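PDB 3LUR: putative bacterial transcription regulation protein from Staphylococcus aureus, which probably senses small-molecule effectors in transcription regulation, through a domain related to the integron-associated effector-binding proteins. Local coordinates for residues H118-I121 and H122-A126. Residues are numbered along the deposited sequence; the frame is centred on the assembly and turned at random.
With EDO (1,2-ethanediol), chain G.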
loop_
_atom_site.group_PDB
_atom_site.type_symbol
_atom_site.label_atom_id
_atom_site.label_comp_id
_atom_site.label_asym_id
_atom_site.label_seq_id
_atom_site.Cartn_x
_atom_site.Cartn_y
_atom_site.Cartn_z
ATOM N N HIS A 118 -10.756 0.055 8.095
ATOM C CA HIS A 118 -10.513 -0.757 9.311
ATOM C C HIS A 118 -11.782 -0.908 10.125
ATOM O O HIS A 118 -12.095 -1.999 10.570
ATOM C CB HIS A 118 -9.398 -0.186 10.201
ATOM C CG HIS A 118 -8.021 -0.329 9.617
ATOM N ND1 HIS A 118 -7.533 -1.528 9.134
ATOM C CD2 HIS A 118 -7.010 0.569 9.485
ATOM C CE1 HIS A 118 -6.299 -1.349 8.691
ATOM N NE2 HIS A 118 -5.958 -0.085 8.895
ATOM N N HIS A 119 -12.537 0.173 10.283
ATOM C CA HIS A 119 -13.776 0.109 11.023
ATOM C C HIS A 119 -14.777 -0.845 10.362
ATOM O O HIS A 119 -15.430 -1.641 11.030
ATOM C CB HIS A 119 -14.405 1.496 11.169
ATOM C CG HIS A 119 -15.736 1.464 11.831
ATOM N ND1 HIS A 119 -15.910 0.997 13.114
ATOM C CD2 HIS A 119 -16.961 1.810 11.387
ATOM C CE1 HIS A 119 -17.185 1.063 13.430
ATOM N NE2 HIS A 119 -17.844 1.546 12.400
ATOM N N TYR A 120 -14.887 -0.745 9.043
ATOM C CA TYR A 120 -15.803 -1.586 8.275
ATOM C C TYR A 120 -15.456 -3.058 8.438
ATOM O O TYR A 120 -16.336 -3.913 8.683
ATOM C CB TYR A 120 -15.786 -1.165 6.798
ATOM C CG TYR A 120 -16.467 -2.162 5.909
ATOM C CD1 TYR A 120 -17.841 -2.212 5.814
ATOM C CD2 TYR A 120 -15.731 -3.085 5.198
ATOM C CE1 TYR A 120 -18.472 -3.189 5.039
ATOM C CE2 TYR A 120 -16.345 -4.038 4.412
ATOM C CZ TYR A 120 -17.712 -4.080 4.332
ATOM O OH TYR A 120 -18.302 -5.028 3.555
ATOM N N ILE A 121 -14.174 -3.348 8.378
ATOM C CA ILE A 121 -13.678 -4.732 8.563
ATOM C C ILE A 121 -13.935 -5.225 9.969
ATOM O O ILE A 121 -14.412 -6.345 10.168
ATOM C CB ILE A 121 -12.184 -4.831 8.214
ATOM C CG1 ILE A 121 -12.021 -4.693 6.720
ATOM C CG2 ILE A 121 -11.542 -6.185 8.735
ATOM C CD1 ILE A 121 -10.598 -4.561 6.292
ATOM N N HIS A 122 -13.665 -4.353 10.949
ATOM C CA HIS A 122 -13.877 -4.640 12.359
ATOM C C HIS A 122 -15.333 -4.970 12.656
ATOM O O HIS A 122 -15.603 -5.810 13.500
ATOM C CB HIS A 122 -13.390 -3.444 13.172
ATOM C CG HIS A 122 -13.468 -3.594 14.651
ATOM N ND1 HIS A 122 -12.538 -4.311 15.384
ATOM C CD2 HIS A 122 -14.262 -2.977 15.557
ATOM C CE1 HIS A 122 -12.800 -4.174 16.671
ATOM N NE2 HIS A 122 -13.845 -3.376 16.805
ATOM N N GLN A 123 -16.266 -4.376 11.900
ATOM C CA GLN A 123 -17.679 -4.636 12.130
ATOM C C GLN A 123 -18.196 -5.802 11.346
ATOM O O GLN A 123 -18.998 -6.598 11.850
ATOM C CB GLN A 123 -18.526 -3.449 11.667
ATOM C CG GLN A 123 -18.570 -2.288 12.551
ATOM C CD GLN A 123 -19.339 -1.112 11.878
ATOM O OE1 GLN A 123 -18.814 -0.462 10.975
ATOM N NE2 GLN A 123 -20.569 -0.867 12.317
ATOM N N TYR A 124 -17.786 -5.852 10.093
ATOM C CA TYR A 124 -18.452 -6.698 9.125
ATOM C C TYR A 124 -17.633 -7.739 8.372
ATOM O O TYR A 124 -18.218 -8.504 7.627
ATOM C CB TYR A 124 -19.131 -5.809 8.097
ATOM C CG TYR A 124 -20.084 -4.805 8.674
ATOM C CD1 TYR A 124 -21.235 -5.215 9.351
ATOM C CD2 TYR A 124 -19.871 -3.452 8.503
ATOM C CE1 TYR A 124 -22.114 -4.308 9.865
ATOM C CE2 TYR A 124 -20.784 -2.519 9.005
ATOM C CZ TYR A 124 -21.881 -2.956 9.677
ATOM O OH TYR A 124 -22.780 -2.041 10.185
ATOM N N GLN A 125 -16.312 -7.790 8.574
ATOM C CA GLN A 125 -15.486 -8.803 7.922
ATOM C C GLN A 125 -14.510 -9.431 8.908
ATOM O O GLN A 125 -13.412 -9.824 8.531
ATOM C CB GLN A 125 -14.712 -8.187 6.749
ATOM C CG GLN A 125 -15.592 -7.483 5.726
ATOM C CD GLN A 125 -16.463 -8.426 4.906
ATOM O OE1 GLN A 125 -16.262 -9.628 4.915
ATOM N NE2 GLN A 125 -17.423 -7.856 4.152
ATOM N N ALA A 126 -14.933 -9.580 10.156
ATOM C CA ALA A 126 -14.039 -10.043 11.211
ATOM C C ALA A 126 -13.442 -11.412 10.932
ATOM O O ALA A 126 -12.307 -11.656 11.279
ATOM C CB ALA A 126 -14.748 -10.059 12.561
HETATM C C1 EDO G . -8.517 -4.064 12.069
HETATM O O1 EDO G . -7.688 -2.897 11.986
HETATM C C2 EDO G . -9.376 -4.158 10.813
HETATM O O2 EDO G . -8.583 -3.992 9.618
#
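A chi1 of 168° turns the Tyr120 ring away from its own amide nitrogen and down the helix toward Gln125, whose CG sits beside its own backbone N before the chain bends at chi2 to meet it. The site is the C-terminal turn of helix 108-124, which lies against the antiparallel barrel of this effector-binding fold. Gln125 NE2 donates to Tyr120 OH at 3.0 Å, the oxygen lying almost exactly in the amide plane. The amide oxygen OE1 is hydrogen-bonded to Thr128 OG1, so both ends of the amide are held, which restrains its rotation. Tyr124 puts its CB over one face of the Tyr120 ring and its CD2 3.6 Å from CD1 of Tyr120, the two ring planes meeting obliquely at 50°. The helical backbone bonds run on to Gln125 N, which gives to Ile121 O at 2.9 Å, although Gln125 itself has already left helical geometry. Ile121 faces inward, packing on Met98 and Met154 of the barrel strands. On the outer side Gln123, extended beyond CG, lays its CG and amide over the His119 ring with the planes 29° apart; the exact placing of these two exposed side chains is doubtful. At the N-terminal end of 118-121, His118 ND1 shares a hydrogen bond of 2.7 Å with O2 of an ethanediol, probably from the crystallisation liquor, that oxygen lying at the imidazole edge and in its plane.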